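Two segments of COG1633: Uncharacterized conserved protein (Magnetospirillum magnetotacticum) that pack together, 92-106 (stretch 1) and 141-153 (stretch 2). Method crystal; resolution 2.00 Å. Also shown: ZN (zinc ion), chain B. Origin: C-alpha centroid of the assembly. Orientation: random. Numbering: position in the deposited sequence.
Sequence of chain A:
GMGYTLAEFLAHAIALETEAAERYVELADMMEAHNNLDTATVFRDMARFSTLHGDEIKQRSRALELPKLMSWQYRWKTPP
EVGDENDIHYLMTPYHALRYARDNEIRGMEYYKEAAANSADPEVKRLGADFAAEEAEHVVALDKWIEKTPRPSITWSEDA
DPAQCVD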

# COMPACT_ATOMS: atom_id res chain seq x y z
N MSE A 92 -3.65 14.86 -8.04
CA MSE A 92 -4.82 15.73 -8.16
C MSE A 92 -5.18 16.14 -9.61
O MSE A 92 -6.27 16.64 -9.85
CB MSE A 92 -4.65 16.96 -7.26
CG MSE A 92 -4.78 16.61 -5.75
N THR A 93 -4.30 15.92 -10.58
CA THR A 93 -4.65 16.22 -11.95
C THR A 93 -5.28 14.99 -12.60
O THR A 93 -4.78 13.89 -12.44
CB THR A 93 -3.45 16.64 -12.82
OG1 THR A 93 -2.70 15.48 -13.17
CG2 THR A 93 -2.55 17.56 -12.08
N PRO A 94 -6.37 15.18 -13.36
CA PRO A 94 -7.02 14.02 -13.99
C PRO A 94 -6.13 13.12 -14.82
O PRO A 94 -6.25 11.91 -14.74
CB PRO A 94 -8.10 14.65 -14.86
CG PRO A 94 -8.41 15.89 -14.23
CD PRO A 94 -7.11 16.42 -13.65
N TYR A 95 -5.22 13.69 -15.61
CA TYR A 95 -4.34 12.88 -16.43
C TYR A 95 -3.54 11.87 -15.57
O TYR A 95 -3.43 10.68 -15.92
CB TYR A 95 -3.39 13.76 -17.24
CG TYR A 95 -2.43 12.98 -18.11
CD1 TYR A 95 -2.90 12.22 -19.19
CD2 TYR A 95 -1.06 12.99 -17.86
CE1 TYR A 95 -2.03 11.48 -19.99
CE2 TYR A 95 -0.18 12.27 -18.66
CZ TYR A 95 -0.67 11.52 -19.72
OH TYR A 95 0.19 10.79 -20.50
N HIS A 96 -3.00 12.34 -14.44
CA HIS A 96 -2.17 11.49 -13.60
C HIS A 96 -2.96 10.47 -12.78
O HIS A 96 -2.49 9.35 -12.57
CB HIS A 96 -1.30 12.36 -12.69
CG HIS A 96 -0.20 13.07 -13.41
ND1 HIS A 96 0.17 14.37 -13.13
CD2 HIS A 96 0.63 12.66 -14.41
CE1 HIS A 96 1.17 14.73 -13.91
NE2 HIS A 96 1.46 13.71 -14.70
N ALA A 97 -4.16 10.81 -12.34
CA ALA A 97 -4.99 9.87 -11.60
C ALA A 97 -5.47 8.73 -12.50
O ALA A 97 -5.43 7.54 -12.12
CB ALA A 97 -6.15 10.62 -10.94
N LEU A 98 -5.89 9.09 -13.72
CA LEU A 98 -6.37 8.11 -14.66
C LEU A 98 -5.28 7.12 -15.05
O LEU A 98 -5.54 5.93 -15.21
CB LEU A 98 -6.89 8.77 -15.92
CG LEU A 98 -8.20 9.50 -15.99
CD1 LEU A 98 -8.26 10.38 -17.28
CD2 LEU A 98 -9.38 8.53 -15.96
N ARG A 99 -4.07 7.62 -15.30
CA ARG A 99 -2.95 6.76 -15.65
C ARG A 99 -2.55 5.85 -14.49
O ARG A 99 -2.16 4.74 -14.72
CB ARG A 99 -1.75 7.60 -16.08
CG ARG A 99 -1.94 8.10 -17.53
CD ARG A 99 -0.66 8.54 -18.24
NE ARG A 99 0.30 7.48 -18.55
CZ ARG A 99 0.11 6.47 -19.41
NH1 ARG A 99 -1.04 6.29 -20.08
NH2 ARG A 99 1.09 5.60 -19.59
N TYR A 100 -2.60 6.37 -13.27
CA TYR A 100 -2.31 5.59 -12.07
C TYR A 100 -3.35 4.47 -11.95
O TYR A 100 -3.04 3.27 -11.68
CB TYR A 100 -2.39 6.53 -10.83
CG TYR A 100 -2.25 5.82 -9.49
CD1 TYR A 100 -1.14 5.04 -9.22
CD2 TYR A 100 -3.22 5.94 -8.50
CE1 TYR A 100 -1.00 4.37 -8.02
CE2 TYR A 100 -3.08 5.28 -7.29
CZ TYR A 100 -1.96 4.51 -7.07
OH TYR A 100 -1.79 3.86 -5.87
N ALA A 101 -4.59 4.85 -12.14
CA ALA A 101 -5.68 3.85 -12.04
C ALA A 101 -5.51 2.79 -13.11
O ALA A 101 -5.56 1.60 -12.85
CB ALA A 101 -7.06 4.53 -12.19
N ARG A 102 -5.25 3.23 -14.33
CA ARG A 102 -4.99 2.31 -15.42
C ARG A 102 -3.85 1.31 -15.17
O ARG A 102 -3.99 0.14 -15.51
CB ARG A 102 -4.70 3.09 -16.68
CG ARG A 102 -4.56 2.21 -17.89
CD ARG A 102 -4.10 3.06 -19.05
NE ARG A 102 -3.72 2.22 -20.16
CZ ARG A 102 -2.46 2.00 -20.56
NH1 ARG A 102 -1.44 2.56 -19.92
NH2 ARG A 102 -2.25 1.19 -21.59
N ASP A 103 -2.69 1.79 -14.71
CA ASP A 103 -1.58 0.93 -14.30
C ASP A 103 -1.98 -0.23 -13.41
O ASP A 103 -1.60 -1.38 -13.62
CB ASP A 103 -0.53 1.74 -13.56
CG ASP A 103 0.38 2.49 -14.47
OD1 ASP A 103 0.26 2.31 -15.72
OD2 ASP A 103 1.15 3.33 -13.94
N ASN A 104 -2.77 0.08 -12.41
CA ASN A 104 -3.22 -0.93 -11.48
C ASN A 104 -4.35 -1.82 -11.96
O ASN A 104 -4.42 -2.97 -11.57
CB ASN A 104 -3.49 -0.23 -10.16
CG ASN A 104 -2.23 0.27 -9.57
OD1 ASN A 104 -1.43 -0.52 -9.11
ND2 ASN A 104 -1.99 1.61 -9.64
N GLU A 105 -5.22 -1.32 -12.84
CA GLU A 105 -6.18 -2.15 -13.54
C GLU A 105 -5.46 -3.21 -14.33
O GLU A 105 -5.88 -4.35 -14.33
CB GLU A 105 -7.00 -1.31 -14.54
CG GLU A 105 -8.05 -0.42 -13.94
CD GLU A 105 -9.25 -1.18 -13.47
OE1 GLU A 105 -9.46 -2.29 -13.96
OE2 GLU A 105 -9.99 -0.68 -12.61
N ILE A 106 -4.40 -2.79 -15.04
CA ILE A 106 -3.57 -3.70 -15.83
C ILE A 106 -2.87 -4.77 -14.97
O ILE A 106 -2.82 -5.94 -15.36
CB ILE A 106 -2.49 -2.94 -16.62
CG1 ILE A 106 -3.13 -2.11 -17.74
CG2 ILE A 106 -1.53 -3.93 -17.28
CD1 ILE A 106 -2.13 -1.21 -18.53
N ALA A 141 -11.54 1.31 -21.51
CA ALA A 141 -12.33 2.49 -21.12
C ALA A 141 -11.46 3.65 -20.58
O ALA A 141 -11.65 4.81 -20.95
CB ALA A 141 -13.37 2.09 -20.11
N LEU A 142 -10.52 3.33 -19.70
CA LEU A 142 -9.57 4.34 -19.18
C LEU A 142 -8.67 4.91 -20.29
O LEU A 142 -8.37 6.10 -20.26
CB LEU A 142 -8.73 3.77 -18.03
CG LEU A 142 -9.49 3.46 -16.73
CD1 LEU A 142 -8.68 2.65 -15.82
CD2 LEU A 142 -9.96 4.71 -16.01
N ASP A 143 -8.26 4.09 -21.25
CA ASP A 143 -7.52 4.56 -22.45
C ASP A 143 -8.29 5.62 -23.24
O ASP A 143 -7.70 6.58 -23.71
CB ASP A 143 -7.22 3.42 -23.41
CG ASP A 143 -6.08 2.51 -22.95
OD1 ASP A 143 -5.28 2.92 -22.10
OD2 ASP A 143 -5.97 1.38 -23.48
N LYS A 144 -9.59 5.41 -23.40
CA LYS A 144 -10.47 6.36 -24.10
C LYS A 144 -10.56 7.67 -23.34
O LYS A 144 -10.61 8.75 -23.93
CB LYS A 144 -11.87 5.75 -24.31
CG LYS A 144 -11.91 4.69 -25.40
CD LYS A 144 -13.17 3.83 -25.35
CE LYS A 144 -13.33 2.99 -26.63
NZ LYS A 144 -14.54 2.08 -26.56
N TRP A 145 -10.57 7.59 -22.01
CA TRP A 145 -10.58 8.78 -21.17
C TRP A 145 -9.28 9.54 -21.25
O TRP A 145 -9.27 10.76 -21.41
CB TRP A 145 -10.93 8.43 -19.73
CG TRP A 145 -12.38 8.50 -19.57
CD1 TRP A 145 -13.28 7.47 -19.70
CD2 TRP A 145 -13.14 9.69 -19.35
NE1 TRP A 145 -14.57 7.95 -19.55
CE2 TRP A 145 -14.51 9.31 -19.34
CE3 TRP A 145 -12.80 11.03 -19.12
CZ2 TRP A 145 -15.54 10.25 -19.12
CZ3 TRP A 145 -13.83 11.96 -18.91
CH2 TRP A 145 -15.17 11.56 -18.90
N ILE A 146 -8.18 8.81 -21.15
CA ILE A 146 -6.86 9.41 -21.17
C ILE A 146 -6.70 10.17 -22.50
O ILE A 146 -6.25 11.30 -22.51
CB ILE A 146 -5.77 8.31 -20.91
CG1 ILE A 146 -5.78 7.92 -19.44
CG2 ILE A 146 -4.38 8.79 -21.27
CD1 ILE A 146 -5.21 6.58 -19.17
N GLU A 147 -7.12 9.56 -23.61
CA GLU A 147 -7.16 10.24 -24.93
C GLU A 147 -7.81 11.63 -24.92
O GLU A 147 -7.29 12.56 -25.51
CB GLU A 147 -7.97 9.41 -25.91
CG GLU A 147 -7.25 8.30 -26.59
CD GLU A 147 -7.92 7.96 -27.91
OE1 GLU A 147 -8.90 7.17 -27.89
OE2 GLU A 147 -7.49 8.50 -28.97
N LYS A 148 -8.96 11.76 -24.27
CA LYS A 148 -9.75 12.99 -24.30
C LYS A 148 -9.33 13.98 -23.18
O LYS A 148 -9.80 15.12 -23.12
CB LYS A 148 -11.24 12.64 -24.21
CG LYS A 148 -11.73 11.72 -25.34
CD LYS A 148 -11.90 12.48 -26.68
CE LYS A 148 -12.02 11.56 -27.93
NZ LYS A 148 -10.85 11.66 -28.88
N THR A 149 -8.44 13.53 -22.31
CA THR A 149 -8.06 14.29 -21.14
C THR A 149 -6.85 15.19 -21.44
O THR A 149 -5.80 14.69 -21.81
CB THR A 149 -7.71 13.34 -19.98
OG1 THR A 149 -8.90 12.64 -19.56
CG2 THR A 149 -7.17 14.11 -18.82
N PRO A 150 -6.98 16.51 -21.25
CA PRO A 150 -5.83 17.37 -21.59
C PRO A 150 -4.64 17.15 -20.64
O PRO A 150 -4.84 16.80 -19.48
CB PRO A 150 -6.39 18.80 -21.44
CG PRO A 150 -7.52 18.68 -20.47
CD PRO A 150 -8.11 17.28 -20.71
N ARG A 151 -3.43 17.36 -21.15
CA ARG A 151 -2.21 17.14 -20.37
C ARG A 151 -1.88 18.40 -19.58
O ARG A 151 -1.80 19.48 -20.16
CB ARG A 151 -1.03 16.83 -21.30
CG ARG A 151 -1.35 15.89 -22.46
CD ARG A 151 -2.17 14.73 -22.02
NE ARG A 151 -2.03 13.57 -22.90
CZ ARG A 151 -3.01 12.72 -23.19
NH1 ARG A 151 -4.21 12.88 -22.67
NH2 ARG A 151 -2.80 11.69 -24.00
N PRO A 152 -1.68 18.27 -18.26
CA PRO A 152 -1.36 19.44 -17.43
C PRO A 152 0.11 19.88 -17.56
O PRO A 152 0.95 19.11 -18.01
CB PRO A 152 -1.64 18.93 -16.02
CG PRO A 152 -1.29 17.51 -16.10
CD PRO A 152 -1.70 17.04 -17.46
N SER A 153 0.41 21.12 -17.16
CA SER A 153 1.80 21.60 -17.14
C SER A 153 2.22 21.93 -15.70
O SER A 153 1.47 22.56 -14.95
CB SER A 153 1.96 22.81 -18.06
ZN ZN B . -11.11 -3.12 -13.23
O HOH W 1 -5.26 16.39 -16.53

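Two nearly antiparallel helices pack through a largely apolar, knobs-into-holes seam, fastened at one margin by a salt bridge and extended at the other end by a loop that wraps onto a tyrosine ring. Helix 94-106 and helix 141-148 run at 160° to each other, their axes approaching to 9.8 Å, and the contact buries 712 Å² counted over both sides. The opposed directions set the register: Arg-102 lies across from Leu-142 (CA to CA 6.3 Å), Tyr-95 from Thr-149 and Thr-93 from Pro-152, so the start of the first helix meets the segment that follows the second.

Two side chains of the second helix act as knobs. Leu-142 sits among Leu-98, Ala-101, Arg-102 and Glu-105, its CD1 3.7 Å from Glu-105 CG and its CD2 3.9 Å from Leu-98 CD2. One turn on, Ile-146 fills the hole formed by Tyr-95, Leu-98, Arg-99 and Arg-102; its CG1 lies 3.8 Å from Leu-98 CB, and its CD1 3.7 Å from Arg-102 CD. Leu-98 thus borders both holes. The aliphatic part of Arg-102 lines the apolar seam, while its extended chain carries the charged end to Asp-143, where NE and OD1 form a salt bridge at 2.6 Å.

Beyond the second helix, Thr-149 turns its hydroxyl back to the backbone, donating from OG1 to Trp-145 O at 2.7 Å. This satisfies a polar group that is otherwise packed against carbon, with Thr-149 OG1 3.3 Å from Leu-98 CD1. Arg-151 folds back in the same way: its NH1 donates to Ile-146 O and to Thr-149 O, both at 2.6 Å, tying the loop to the helix end. That fold places Arg-151 CD over one face of the Tyr-95 ring, 4.0 Å from the ring centroid, in a CH-pi contact. Pro-152 adds apolar surface beside the same residue, its CD 3.7 Å from Tyr-95 CB.

No direct hydrogen bond crosses between the stretches, but water 1 joins their backbones, accepting from Tyr-95 N at 2.9 Å and donating to Pro-150 O at 3.0 Å. It serves an amide in the first turn of the helix, where no preceding turn supplies a carbonyl. Next to it, Thr-93 caps the helix through a weak bond from His-96 N to Thr-93 OG1 (3.4 Å). At the far end, Glu-105 packs its CG against Leu-142 and binds zinc through OE1 at 2.0 Å, with the remaining ligands elsewhere in the structure.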